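Local coordinates for protein 3,6-diketocamphane 1,6-monooxygenase (PDB 4UWM) that catalyses the FMNH2- and oxygen-dependent Baeyer-Villiger oxidation of a diketocamphane to a lactone in the bacterial breakdown of (-)-camphor, at residues A[3-9]-A[342-348]; A[48-52]-A[279-284]; A[85-89]-A[149-154]; A[169-173]-A[184-188]; A[218-224]-A[252-257]. All coordinates share one frame; numbering follows the deposited sequence. Where two conformers were deposited one is given.

Contact 1 (A[3-9]-A[342-348]); sequences METGLIF and GTLQVEA
Strands 4-9 and 343-347 run parallel in register from Glu4 opposite Thr343 to Ile8 opposite Glu347, their axes 4.1 Å apart at closest and inclined at 34°. They close the TIM barrel of this luciferase-family enzyme, joining its first strand to its last. The backbone ladder starts with Glu4 N on Gly342 O (2.8 Å) and ends with Ala348 N on Ile8 O (2.8 Å). Gln345, Ile8 and Glu347 share the face that meets the flavin. The Gln345 chain bends at chi2 (76°) and lays its amide over Gly6 CA, where a side chain would collide with it; NE2 then bonds Leu7 O at 3.1 Å, in the plane of its own amide but from well above that of the carbonyl. Ile8, which touches FMN, lies side by side with Glu347, whose carboxylate bonds Ser256 and the FMN-binding His10. On the other face Val346 CG2 meets Thr5 CG2 at 4.2 Å. At the far end, Ala348 CB sits at the edge of the Phe9 ring, 3.6 Å from CD1.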
# COMPACT_ATOMS: atom_id res chain seq x y z
N MET A 3 2.92 -26.60 -17.88
CA MET A 3 3.32 -25.19 -17.87
C MET A 3 2.15 -24.39 -17.28
O MET A 3 0.99 -24.64 -17.63
CB MET A 3 3.62 -24.72 -19.29
CG MET A 3 4.11 -23.28 -19.42
SD MET A 3 3.97 -22.62 -21.08
CE MET A 3 2.18 -22.56 -21.27
N GLU A 4 2.46 -23.46 -16.38
CA GLU A 4 1.41 -22.64 -15.75
C GLU A 4 1.10 -21.42 -16.61
O GLU A 4 1.94 -21.00 -17.41
CB GLU A 4 1.83 -22.20 -14.34
CG GLU A 4 1.95 -23.31 -13.32
CD GLU A 4 0.61 -23.91 -12.88
OE1 GLU A 4 -0.46 -23.39 -13.25
OE2 GLU A 4 0.62 -24.92 -12.15
N THR A 5 -0.11 -20.86 -16.43
CA THR A 5 -0.45 -19.56 -17.01
C THR A 5 -0.30 -18.46 -15.94
O THR A 5 -0.73 -18.64 -14.80
CB THR A 5 -1.89 -19.53 -17.59
OG1 THR A 5 -2.05 -20.61 -18.51
CG2 THR A 5 -2.17 -18.22 -18.36
N GLY A 6 0.35 -17.36 -16.31
CA GLY A 6 0.46 -16.17 -15.46
C GLY A 6 -0.02 -14.91 -16.16
O GLY A 6 -0.19 -14.90 -17.39
N LEU A 7 -0.27 -13.86 -15.38
CA LEU A 7 -0.65 -12.57 -15.94
C LEU A 7 0.39 -11.56 -15.49
O LEU A 7 0.82 -11.61 -14.34
CB LEU A 7 -2.05 -12.20 -15.46
CG LEU A 7 -2.80 -11.04 -16.11
CD1 LEU A 7 -3.18 -11.34 -17.57
CD2 LEU A 7 -4.03 -10.71 -15.28
N ILE A 8 0.86 -10.72 -16.40
CA ILE A 8 1.68 -9.58 -16.01
C ILE A 8 0.94 -8.27 -16.35
O ILE A 8 0.50 -8.05 -17.47
CB ILE A 8 3.15 -9.64 -16.49
CG1 ILE A 8 3.94 -8.43 -15.93
CG2 ILE A 8 3.27 -9.74 -18.01
CD1 ILE A 8 5.44 -8.58 -15.96
N PHE A 9 0.78 -7.43 -15.33
CA PHE A 9 -0.00 -6.20 -15.38
C PHE A 9 0.98 -5.05 -15.19
O PHE A 9 1.25 -4.61 -14.05
CB PHE A 9 -1.03 -6.25 -14.26
CG PHE A 9 -2.19 -5.29 -14.41
CD1 PHE A 9 -3.16 -5.47 -15.39
CD2 PHE A 9 -2.35 -4.26 -13.50
CE1 PHE A 9 -4.24 -4.59 -15.48
CE2 PHE A 9 -3.41 -3.38 -13.57
CZ PHE A 9 -4.36 -3.54 -14.58
N GLY A 342 8.64 -22.57 -17.14
CA GLY A 342 7.57 -22.99 -16.25
C GLY A 342 6.26 -22.20 -16.32
O GLY A 342 5.20 -22.77 -16.10
N THR A 343 6.34 -20.89 -16.57
CA THR A 343 5.13 -20.05 -16.58
C THR A 343 5.09 -19.17 -17.81
O THR A 343 6.07 -18.45 -18.12
CB THR A 343 4.99 -19.15 -15.31
OG1 THR A 343 4.94 -19.96 -14.14
CG2 THR A 343 3.70 -18.33 -15.37
N LEU A 344 3.97 -19.21 -18.51
CA LEU A 344 3.74 -18.32 -19.63
C LEU A 344 3.08 -17.07 -19.06
O LEU A 344 1.91 -17.11 -18.64
CB LEU A 344 2.83 -18.97 -20.68
CG LEU A 344 2.43 -18.05 -21.83
CD1 LEU A 344 3.58 -17.88 -22.80
CD2 LEU A 344 1.18 -18.57 -22.54
N GLN A 345 3.83 -15.98 -19.04
CA GLN A 345 3.36 -14.78 -18.34
C GLN A 345 2.70 -13.89 -19.36
O GLN A 345 3.37 -13.21 -20.13
CB GLN A 345 4.52 -14.07 -17.60
CG GLN A 345 4.09 -13.36 -16.31
CD GLN A 345 3.85 -14.31 -15.14
OE1 GLN A 345 4.62 -15.25 -14.91
NE2 GLN A 345 2.79 -14.05 -14.37
N VAL A 346 1.37 -13.89 -19.37
CA VAL A 346 0.61 -13.15 -20.37
C VAL A 346 0.49 -11.66 -20.08
O VAL A 346 0.02 -11.27 -19.01
CB VAL A 346 -0.79 -13.77 -20.55
CG1 VAL A 346 -1.58 -13.02 -21.62
CG2 VAL A 346 -0.65 -15.25 -20.90
N GLU A 347 0.92 -10.83 -21.03
CA GLU A 347 0.86 -9.37 -20.88
C GLU A 347 -0.58 -8.87 -20.93
O GLU A 347 -1.29 -9.12 -21.91
CB GLU A 347 1.67 -8.68 -21.98
CG GLU A 347 3.18 -8.82 -21.89
CD GLU A 347 3.84 -7.90 -20.86
OE1 GLU A 347 3.15 -7.04 -20.24
OE2 GLU A 347 5.07 -8.06 -20.66
N ALA A 348 -1.00 -8.17 -19.88
CA ALA A 348 -2.36 -7.64 -19.82
C ALA A 348 -2.44 -6.32 -20.57
O ALA A 348 -1.56 -5.46 -20.44
CB ALA A 348 -2.83 -7.48 -18.38
O HOH W 1 0.52 -5.27 -18.84

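Contact 2 (A[48-52]-A[279-284]); sequences SQIWE and YCFERY
One face of the Trp51 indole takes the Tyr284 ring and Cys280 SG, while Tyr279 and Arg283 CD stand at its edge. This is an offset stack joining the loop after strand 40-43 of the TIM barrel to helix 276-291: the five-membered ring of Trp51 and the Tyr284 ring have centroids 3.9 Å apart and planes at 13°. Cys280 SG adds a sulfur-aromatic contact, 4.1 Å from the centroid of the Trp51 six-membered ring. Tyr279 CE2 reaches Trp51 CH2 at 3.7 Å, and Arg283 NH1 donates to Tyr279 OH within the helix. Trp51 NE1 bonds Gln182 of the second subunit, and Arg283 forms a salt bridge with Glu181 of that subunit. With a leucine at Trp51, Tyr284 would probably lose its stacking partner and Gln182 of the second subunit its indole donor. Glu52 bends at chi2 (90°) to bring its carboxylate to the Tyr284 edge, the two planes 68° apart; Tyr284 OH donates to the syn lone pair of Glu52 OE2 at 2.6 Å.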
# COMPACT_ATOMS: atom_id res chain seq x y z
N SER A 48 7.12 7.50 -12.97
CA SER A 48 7.25 8.59 -13.98
C SER A 48 6.59 8.36 -15.34
O SER A 48 6.64 9.25 -16.20
CB SER A 48 8.75 8.91 -14.21
OG SER A 48 9.39 7.77 -14.76
N GLN A 49 5.96 7.19 -15.54
CA GLN A 49 5.44 6.77 -16.86
C GLN A 49 3.94 6.98 -17.04
O GLN A 49 3.21 7.00 -16.06
CB GLN A 49 5.77 5.31 -17.12
CG GLN A 49 7.27 5.03 -17.31
CD GLN A 49 7.80 5.64 -18.60
OE1 GLN A 49 8.50 6.65 -18.57
NE2 GLN A 49 7.43 5.05 -19.73
N ILE A 50 3.48 7.08 -18.28
CA ILE A 50 2.05 7.30 -18.57
C ILE A 50 1.26 6.02 -18.74
O ILE A 50 0.26 5.83 -18.06
CB ILE A 50 1.83 8.21 -19.81
CG1 ILE A 50 2.49 9.58 -19.61
CG2 ILE A 50 0.34 8.36 -20.14
CD1 ILE A 50 1.83 10.45 -18.57
N TRP A 51 1.68 5.17 -19.68
CA TRP A 51 1.02 3.90 -19.92
C TRP A 51 1.19 2.97 -18.72
O TRP A 51 0.23 2.29 -18.32
CB TRP A 51 1.56 3.21 -21.17
CG TRP A 51 1.17 3.80 -22.51
CD1 TRP A 51 1.75 4.85 -23.14
CD2 TRP A 51 0.13 3.31 -23.40
NE1 TRP A 51 1.15 5.06 -24.37
CE2 TRP A 51 0.15 4.13 -24.55
CE3 TRP A 51 -0.79 2.26 -23.33
CZ2 TRP A 51 -0.74 3.95 -25.62
CZ3 TRP A 51 -1.68 2.08 -24.41
CH2 TRP A 51 -1.65 2.92 -25.53
N GLU A 52 2.40 2.94 -18.15
CA GLU A 52 2.69 2.06 -17.02
C GLU A 52 2.47 2.90 -15.77
O GLU A 52 3.39 3.52 -15.25
CB GLU A 52 4.12 1.52 -17.11
CG GLU A 52 4.48 0.91 -18.48
CD GLU A 52 5.07 1.89 -19.49
OE1 GLU A 52 4.93 3.12 -19.32
OE2 GLU A 52 5.66 1.42 -20.50
N TYR A 279 -3.39 -1.42 -30.88
CA TYR A 279 -3.36 0.02 -30.58
C TYR A 279 -2.12 0.44 -29.76
O TYR A 279 -1.44 1.42 -30.09
CB TYR A 279 -4.66 0.47 -29.86
CG TYR A 279 -4.66 1.95 -29.56
CD1 TYR A 279 -4.93 2.89 -30.56
CD2 TYR A 279 -4.33 2.42 -28.29
CE1 TYR A 279 -4.89 4.25 -30.30
CE2 TYR A 279 -4.29 3.78 -28.02
CZ TYR A 279 -4.58 4.69 -29.03
OH TYR A 279 -4.55 6.03 -28.76
N CYS A 280 -1.85 -0.30 -28.69
CA CYS A 280 -0.73 0.01 -27.80
C CYS A 280 0.59 -0.13 -28.57
O CYS A 280 1.43 0.78 -28.57
CB CYS A 280 -0.73 -0.94 -26.60
SG CYS A 280 0.64 -0.65 -25.46
N PHE A 281 0.75 -1.26 -29.26
CA PHE A 281 1.95 -1.50 -30.07
C PHE A 281 2.18 -0.46 -31.14
O PHE A 281 3.28 0.07 -31.25
CB PHE A 281 1.95 -2.90 -30.66
CG PHE A 281 2.55 -3.93 -29.74
CD1 PHE A 281 3.91 -4.18 -29.75
CD2 PHE A 281 1.75 -4.63 -28.84
CE1 PHE A 281 4.47 -5.11 -28.90
CE2 PHE A 281 2.30 -5.57 -27.99
CZ PHE A 281 3.67 -5.81 -28.02
N GLU A 282 1.14 -0.14 -31.91
CA GLU A 282 1.24 0.87 -32.97
C GLU A 282 1.56 2.26 -32.45
O GLU A 282 2.40 2.97 -33.01
CB GLU A 282 -0.07 0.95 -33.74
CG GLU A 282 0.04 1.50 -35.15
CD GLU A 282 0.41 0.41 -36.12
OE1 GLU A 282 1.61 0.11 -36.23
OE2 GLU A 282 -0.51 -0.15 -36.75
N ARG A 283 0.88 2.67 -31.37
CA ARG A 283 1.04 4.03 -30.88
C ARG A 283 2.27 4.23 -30.00
O ARG A 283 2.87 5.31 -30.01
CB ARG A 283 -0.20 4.50 -30.13
CG ARG A 283 -0.08 5.94 -29.66
CD ARG A 283 -1.30 6.42 -28.89
NE ARG A 283 -1.02 7.68 -28.21
CZ ARG A 283 -1.85 8.29 -27.37
NH1 ARG A 283 -3.04 7.77 -27.11
NH2 ARG A 283 -1.48 9.44 -26.82
N TYR A 284 2.62 3.20 -29.24
CA TYR A 284 3.55 3.37 -28.12
C TYR A 284 4.78 2.48 -28.25
O TYR A 284 5.89 2.98 -28.33
CB TYR A 284 2.81 3.11 -26.77
CG TYR A 284 3.70 3.18 -25.54
CD1 TYR A 284 4.49 4.30 -25.29
CD2 TYR A 284 3.72 2.15 -24.60
CE1 TYR A 284 5.30 4.38 -24.17
CE2 TYR A 284 4.53 2.21 -23.47
CZ TYR A 284 5.31 3.33 -23.26
OH TYR A 284 6.12 3.43 -22.15

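Contact 3 (A[85-89]-A[149-154]); sequences PAKLA and IMEKIW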
# COMPACT_ATOMS: atom_id res chain seq x y z
N PRO A 85 14.49 0.39 3.38
CA PRO A 85 14.37 -1.06 3.39
C PRO A 85 13.63 -1.65 4.58
O PRO A 85 13.06 -2.72 4.44
CB PRO A 85 15.85 -1.55 3.41
CG PRO A 85 16.63 -0.40 2.90
CD PRO A 85 15.90 0.83 3.31
N ALA A 86 13.71 -1.04 5.77
CA ALA A 86 12.92 -1.54 6.91
C ALA A 86 11.41 -1.34 6.69
O ALA A 86 10.62 -2.22 7.00
CB ALA A 86 13.35 -0.88 8.23
N LYS A 87 11.03 -0.18 6.21
CA LYS A 87 9.61 0.09 5.87
C LYS A 87 9.11 -0.91 4.82
O LYS A 87 8.02 -1.47 4.94
CB LYS A 87 9.48 1.53 5.36
CG LYS A 87 8.05 2.04 5.16
CD LYS A 87 7.39 2.24 6.54
CE LYS A 87 6.00 2.83 6.44
NZ LYS A 87 5.12 1.81 5.79
N LEU A 88 9.90 -1.10 3.76
CA LEU A 88 9.55 -2.04 2.69
C LEU A 88 9.49 -3.49 3.20
O LEU A 88 8.53 -4.23 2.96
CB LEU A 88 10.52 -1.86 1.49
CG LEU A 88 10.33 -2.79 0.28
CD1 LEU A 88 8.87 -2.76 -0.22
CD2 LEU A 88 11.30 -2.41 -0.83
N ALA A 89 10.50 -3.90 3.96
CA ALA A 89 10.50 -5.27 4.50
C ALA A 89 9.26 -5.56 5.34
O ALA A 89 8.68 -6.64 5.23
CB ALA A 89 11.78 -5.54 5.34
N ILE A 149 19.65 -5.67 4.17
CA ILE A 149 18.82 -5.21 5.30
C ILE A 149 17.49 -5.95 5.43
O ILE A 149 17.16 -6.43 6.52
CB ILE A 149 18.59 -3.66 5.23
CG1 ILE A 149 19.93 -2.94 5.40
CG2 ILE A 149 17.56 -3.20 6.27
CD1 ILE A 149 19.94 -1.47 4.98
N MET A 150 16.72 -6.04 4.34
CA MET A 150 15.40 -6.66 4.42
C MET A 150 15.45 -8.10 4.90
O MET A 150 14.62 -8.51 5.72
CB MET A 150 14.66 -6.56 3.06
CG MET A 150 14.40 -5.11 2.61
SD MET A 150 12.98 -5.04 1.46
CE MET A 150 13.63 -5.90 0.05
N GLU A 151 16.38 -8.89 4.38
CA GLU A 151 16.51 -10.28 4.82
C GLU A 151 16.77 -10.38 6.33
O GLU A 151 16.29 -11.30 6.98
CB GLU A 151 17.66 -10.98 4.08
CG GLU A 151 17.41 -11.12 2.59
CD GLU A 151 18.62 -11.62 1.83
OE1 GLU A 151 19.77 -11.35 2.23
OE2 GLU A 151 18.41 -12.26 0.79
N LYS A 152 17.52 -9.42 6.87
CA LYS A 152 17.78 -9.43 8.33
C LYS A 152 16.55 -8.98 9.13
O LYS A 152 16.26 -9.53 10.21
CB LYS A 152 19.04 -8.62 8.65
CG LYS A 152 20.30 -9.20 8.01
CD LYS A 152 21.48 -8.24 8.13
CE LYS A 152 22.12 -8.31 9.52
NZ LYS A 152 22.76 -9.64 9.76
N ILE A 153 15.78 -8.04 8.60
CA ILE A 153 14.53 -7.66 9.26
C ILE A 153 13.58 -8.85 9.30
O ILE A 153 12.96 -9.09 10.33
CB ILE A 153 13.89 -6.41 8.64
CG1 ILE A 153 14.66 -5.18 9.10
CG2 ILE A 153 12.42 -6.28 9.04
CD1 ILE A 153 14.78 -4.11 8.05
N TRP A 154 13.47 -9.60 8.20
CA TRP A 154 12.57 -10.77 8.17
C TRP A 154 12.97 -11.85 9.18
O TRP A 154 12.10 -12.58 9.67
CB TRP A 154 12.49 -11.40 6.77
CG TRP A 154 11.87 -10.50 5.73
CD1 TRP A 154 10.84 -9.60 5.91
CD2 TRP A 154 12.24 -10.40 4.35
NE1 TRP A 154 10.55 -8.96 4.73
CE2 TRP A 154 11.39 -9.42 3.75
CE3 TRP A 154 13.20 -11.04 3.55
CZ2 TRP A 154 11.50 -9.05 2.40
CZ3 TRP A 154 13.31 -10.68 2.20
CH2 TRP A 154 12.46 -9.69 1.64
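Ala89 and Met150 meet where the two backbones come nearest, their CA atoms 5.1 Å apart and CB to CB at 3.8 Å. The small Ala89 methyl is received among Met150, Ile153 and Trp154. Met150 reaches across the first turn of the other helix: its CG lies 3.3 Å from Pro85 O, and its SD reaches Leu88 CG at 3.7 Å. Pro85 CB packs on Ile149 CG2 from the N-terminal end of that turn. The one hydrogen bond across the pair comes from Trp154, whose NE1 donates to Ala89 O at 3.0 Å; the oxygen lies in the plane of the indole, at its edge, while the donor is tilted 32° from the carbonyl plane. The two segments belong to helix 85-98, which follows barrel strand 72-79, and helix 139-155, which comes between strands 105-108 and 198-202 of the TIM barrel; they cross at -51° with axes 8.8 Å apart, a spacing that the small Ala89 side chain probably helps to allow. With CG anti to the carbonyl carbon (chi1 -64°), the Trp154 ring turns back over its own helix, and Met150 O sits over one face, toward the rim. Farther out, Ile92 of helix 85-98 touches both Met150 and Trp154, and Pro190 packs on the indole.

Contact 4 (A[169-173]-A[184-188]); sequences GYPEE and KLADF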
# COMPACT_ATOMS: atom_id res chain seq x y z
N GLY A 169 17.73 -1.27 11.32
CA GLY A 169 18.04 -2.34 12.24
C GLY A 169 16.84 -3.08 12.78
O GLY A 169 15.72 -2.88 12.32
N TYR A 170 17.09 -3.98 13.72
CA TYR A 170 16.00 -4.69 14.39
C TYR A 170 16.28 -4.63 15.90
O TYR A 170 17.37 -4.99 16.32
CB TYR A 170 15.88 -6.14 13.91
CG TYR A 170 14.60 -6.79 14.39
CD1 TYR A 170 13.38 -6.59 13.73
CD2 TYR A 170 14.60 -7.54 15.56
CE1 TYR A 170 12.20 -7.18 14.21
CE2 TYR A 170 13.44 -8.10 16.05
CZ TYR A 170 12.25 -7.93 15.38
OH TYR A 170 11.12 -8.53 15.93
N PRO A 171 15.30 -4.14 16.70
CA PRO A 171 15.58 -3.86 18.11
C PRO A 171 15.51 -5.08 19.02
O PRO A 171 14.91 -6.10 18.66
CB PRO A 171 14.46 -2.88 18.50
CG PRO A 171 13.32 -3.26 17.62
CD PRO A 171 13.92 -3.77 16.33
N GLU A 172 16.16 -4.96 20.17
CA GLU A 172 16.05 -5.96 21.22
C GLU A 172 14.71 -5.76 21.91
O GLU A 172 14.20 -4.64 21.98
CB GLU A 172 17.21 -5.84 22.22
CG GLU A 172 18.58 -6.18 21.64
CD GLU A 172 19.74 -5.88 22.57
OE1 GLU A 172 19.62 -4.97 23.42
OE2 GLU A 172 20.79 -6.53 22.43
N GLU A 173 14.12 -6.86 22.39
CA GLU A 173 12.91 -6.77 23.22
C GLU A 173 13.20 -5.92 24.47
O GLU A 173 14.32 -5.94 24.98
CB GLU A 173 12.45 -8.16 23.68
CG GLU A 173 12.21 -9.16 22.57
CD GLU A 173 10.83 -9.05 21.93
OE1 GLU A 173 10.05 -8.18 22.34
OE2 GLU A 173 10.52 -9.85 21.01
N LYS A 184 5.67 -7.92 23.91
CA LYS A 184 6.73 -8.33 22.99
C LYS A 184 6.61 -7.58 21.66
O LYS A 184 5.57 -7.00 21.35
CB LYS A 184 6.66 -9.85 22.73
CG LYS A 184 6.69 -10.74 23.97
CD LYS A 184 8.10 -10.99 24.49
CE LYS A 184 8.24 -12.38 25.11
NZ LYS A 184 7.28 -12.64 26.21
N LEU A 185 7.66 -7.61 20.85
CA LEU A 185 7.61 -6.99 19.51
C LEU A 185 6.60 -7.67 18.56
O LEU A 185 6.43 -8.89 18.59
CB LEU A 185 9.00 -7.05 18.89
CG LEU A 185 9.97 -6.06 19.54
CD1 LEU A 185 11.41 -6.48 19.29
CD2 LEU A 185 9.71 -4.67 19.00
N ALA A 186 5.94 -6.88 17.71
CA ALA A 186 5.13 -7.41 16.60
C ALA A 186 5.91 -8.38 15.72
O ALA A 186 7.15 -8.27 15.59
CB ALA A 186 4.62 -6.26 15.75
N ASP A 187 5.20 -9.31 15.10
CA ASP A 187 5.82 -10.20 14.14
C ASP A 187 5.24 -9.93 12.75
O ASP A 187 4.16 -10.40 12.45
CB ASP A 187 5.59 -11.65 14.56
CG ASP A 187 6.25 -12.65 13.64
OD1 ASP A 187 6.90 -12.31 12.64
OD2 ASP A 187 6.10 -13.84 13.95
N PHE A 188 5.98 -9.17 11.93
CA PHE A 188 5.60 -8.94 10.52
C PHE A 188 6.50 -9.68 9.54
O PHE A 188 6.79 -9.18 8.45
CB PHE A 188 5.53 -7.43 10.20
CG PHE A 188 4.46 -6.70 10.96
CD1 PHE A 188 3.11 -7.06 10.82
CD2 PHE A 188 4.79 -5.66 11.85
CE1 PHE A 188 2.12 -6.40 11.53
CE2 PHE A 188 3.80 -5.01 12.57
CZ PHE A 188 2.47 -5.37 12.40
O HOH W 2 9.14 -6.44 15.26
O HOH W 3 8.16 -10.92 19.66
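The long excursion between strands 167-170 and 198-202 of the barrel chain folds back on itself here, Leu185 packing against the run that leaves the two-stranded antiparallel hairpin. Leu185 CD1 lies 3.6 Å from Pro171 O and 4.1 Å from Pro171 CG, with the end of the Tyr170 side chain approaching from the opposite direction. Glu173 bends at chi2 (-84°), which swings its carboxylate back to the Leu185 backbone: OE1 accepts Leu185 N through its syn lone pair at 2.9 Å. Its other oxygen, OE2, accepts from a water that also donates to Leu185 O, and a second water, 2.7 Å from Ala186 O, links that carbonyl to Tyr170 OH. Replacing Leu185 with a glycine would probably open a gap beside Pro171 and the end of Tyr170, and leave the Gln114 of the second subunit that packs here with less to rest on. Tyr170 pairs through its backbone with Phe159 at the start of strand 159-162, and its side chain rests on Arg156, just beyond helix 139-155; Gln114 belongs to helix 113-118 of the second subunit and also packs on Pro171.

Contact 5 (A[218-224]-A[252-257]); sequences FKPVSIF and RHAVSH
Strands 219-223 and 254-257 lie parallel, their axes 4.7 Å apart at closest and inclined at 19°, with a ladder from Ala254 N on Pro220 O (3.1 Å) to Phe224 N on Ser256 O (3.0 Å). Ahead of it, Lys219 stretches its chain along Arg252 O, and a turn at chi4 (70°) brings NZ onto that carbonyl at 2.7 Å. The Arg252 guanidinium instead finds its charge partner in Glu197. Ser222 OG lies in the plane of the His253 ring, at its edge, and hydrogen-bonds NE2 at 2.8 Å; His233 of helix 227-244 binds the same hydroxyl. Val255 CG2 sits over the centre of one face of the His253 ring. That helix links the two strands in a beta-alpha-beta unit of the TIM barrel and also packs on Pro220 and Val255. On the opposite face of the sheet Ile223 touches FMN, and its side chain meets that of Ser256. At the C-terminal ends Phe224 CB makes a CH-pi contact over the His257 ring, 3.9 Å from its centroid, and His257 CE1 comes 3.3 Å from Phe224 CG.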
# COMPACT_ATOMS: atom_id res chain seq x y z
N PHE A 218 17.39 -17.16 -7.00
CA PHE A 218 16.15 -16.41 -7.24
C PHE A 218 15.37 -16.96 -8.44
O PHE A 218 15.92 -17.72 -9.25
CB PHE A 218 16.46 -14.92 -7.46
CG PHE A 218 17.01 -14.21 -6.25
CD1 PHE A 218 16.80 -14.72 -4.97
CD2 PHE A 218 17.70 -13.01 -6.39
CE1 PHE A 218 17.30 -14.07 -3.86
CE2 PHE A 218 18.20 -12.35 -5.28
CZ PHE A 218 17.99 -12.87 -4.01
N LYS A 219 14.10 -16.58 -8.56
CA LYS A 219 13.28 -16.93 -9.70
C LYS A 219 13.61 -16.02 -10.89
O LYS A 219 13.56 -14.80 -10.75
CB LYS A 219 11.80 -16.83 -9.29
CG LYS A 219 10.78 -16.97 -10.41
CD LYS A 219 9.36 -16.81 -9.85
CE LYS A 219 8.30 -16.96 -10.93
NZ LYS A 219 8.22 -18.38 -11.41
N PRO A 220 13.98 -16.60 -12.06
CA PRO A 220 14.27 -15.75 -13.20
C PRO A 220 12.99 -15.40 -14.00
O PRO A 220 12.13 -16.25 -14.21
CB PRO A 220 15.24 -16.61 -14.03
CG PRO A 220 14.75 -18.01 -13.78
CD PRO A 220 14.26 -18.03 -12.35
N VAL A 221 12.88 -14.15 -14.45
CA VAL A 221 11.74 -13.70 -15.26
C VAL A 221 12.34 -13.06 -16.50
O VAL A 221 13.15 -12.16 -16.40
CB VAL A 221 10.82 -12.68 -14.50
CG1 VAL A 221 9.59 -12.33 -15.33
CG2 VAL A 221 10.39 -13.23 -13.15
N SER A 222 11.95 -13.53 -17.68
CA SER A 222 12.46 -12.98 -18.92
C SER A 222 11.32 -12.40 -19.75
O SER A 222 10.21 -12.94 -19.76
CB SER A 222 13.15 -14.08 -19.76
OG SER A 222 14.23 -14.70 -19.06
N ILE A 223 11.59 -11.29 -20.42
CA ILE A 223 10.67 -10.76 -21.42
C ILE A 223 11.10 -11.34 -22.77
O ILE A 223 12.25 -11.19 -23.17
CB ILE A 223 10.72 -9.21 -21.49
CG1 ILE A 223 10.67 -8.56 -20.08
CG2 ILE A 223 9.62 -8.68 -22.40
CD1 ILE A 223 9.36 -8.71 -19.32
N PHE A 224 10.18 -12.03 -23.45
CA PHE A 224 10.58 -12.69 -24.71
C PHE A 224 11.01 -11.68 -25.74
O PHE A 224 10.24 -10.78 -26.09
CB PHE A 224 9.50 -13.59 -25.29
CG PHE A 224 9.95 -14.32 -26.53
CD1 PHE A 224 10.90 -15.34 -26.45
CD2 PHE A 224 9.42 -14.00 -27.77
CE1 PHE A 224 11.31 -16.02 -27.59
CE2 PHE A 224 9.83 -14.67 -28.92
CZ PHE A 224 10.77 -15.68 -28.83
N ARG A 252 10.71 -22.88 -12.72
CA ARG A 252 10.66 -21.61 -12.00
C ARG A 252 10.82 -20.42 -12.97
O ARG A 252 10.48 -19.29 -12.62
CB ARG A 252 11.74 -21.56 -10.91
CG ARG A 252 11.57 -22.60 -9.81
CD ARG A 252 12.64 -22.45 -8.73
NE ARG A 252 12.60 -21.15 -8.03
CZ ARG A 252 13.66 -20.54 -7.49
NH1 ARG A 252 14.87 -21.09 -7.56
NH2 ARG A 252 13.52 -19.37 -6.87
N HIS A 253 11.34 -20.69 -14.17
CA HIS A 253 11.51 -19.66 -15.18
C HIS A 253 10.15 -19.17 -15.69
O HIS A 253 9.30 -19.97 -16.08
CB HIS A 253 12.36 -20.19 -16.34
CG HIS A 253 12.93 -19.12 -17.22
ND1 HIS A 253 13.61 -19.41 -18.38
CD2 HIS A 253 12.91 -17.77 -17.11
CE1 HIS A 253 14.00 -18.28 -18.95
NE2 HIS A 253 13.59 -17.27 -18.20
N ALA A 254 9.94 -17.86 -15.62
CA ALA A 254 8.73 -17.23 -16.16
C ALA A 254 9.09 -16.38 -17.35
O ALA A 254 10.08 -15.64 -17.33
CB ALA A 254 8.02 -16.40 -15.08
N VAL A 255 8.32 -16.52 -18.43
CA VAL A 255 8.63 -15.83 -19.67
C VAL A 255 7.39 -15.08 -20.13
O VAL A 255 6.32 -15.67 -20.28
CB VAL A 255 9.09 -16.79 -20.80
CG1 VAL A 255 9.44 -16.00 -22.06
CG2 VAL A 255 10.30 -17.60 -20.35
N SER A 256 7.55 -13.77 -20.34
CA SER A 256 6.46 -12.89 -20.72
C SER A 256 6.30 -12.83 -22.25
O SER A 256 7.29 -12.61 -22.96
CB SER A 256 6.71 -11.49 -20.14
OG SER A 256 5.81 -10.54 -20.68
N HIS A 257 5.08 -13.02 -22.72
CA HIS A 257 4.74 -13.02 -24.14
C HIS A 257 3.47 -12.21 -24.32
O HIS A 257 2.63 -12.16 -23.41
CB HIS A 257 4.42 -14.45 -24.63
CG HIS A 257 5.61 -15.35 -24.78
ND1 HIS A 257 6.38 -15.38 -25.91
CD2 HIS A 257 6.13 -16.27 -23.94
CE1 HIS A 257 7.34 -16.27 -25.77
NE2 HIS A 257 7.21 -16.84 -24.58

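How the contacts relate
Contacts 1 and 5 belong to the same curled parallel sheet, their centres 9 Å apart, because strand 343-347 lies beside strand 254-261: Gln345 N is 2.8 Å from Val255 O, and Gly342 N is 2.9 Å from His253 O, both probable hydrogen bonds. Each contributes an isoleucine to the FMN pocket, Ile8 from contact 1 and Ile223 from contact 5. Contact 2 lies about 20 Å from contact 1 between centres, but its Glu52 side chain comes within about 4 Å of the side chain of FMN-binding His10. Contacts 3 and 4, with centres 12 Å apart, touch lightly where the Ile153 backbone meets the Tyr170 ring (Ile153 O to Tyr170 CD1 4.2 Å), away from the flavin. Contacts 2, 3 and 4 all touch the second subunit of the homodimer.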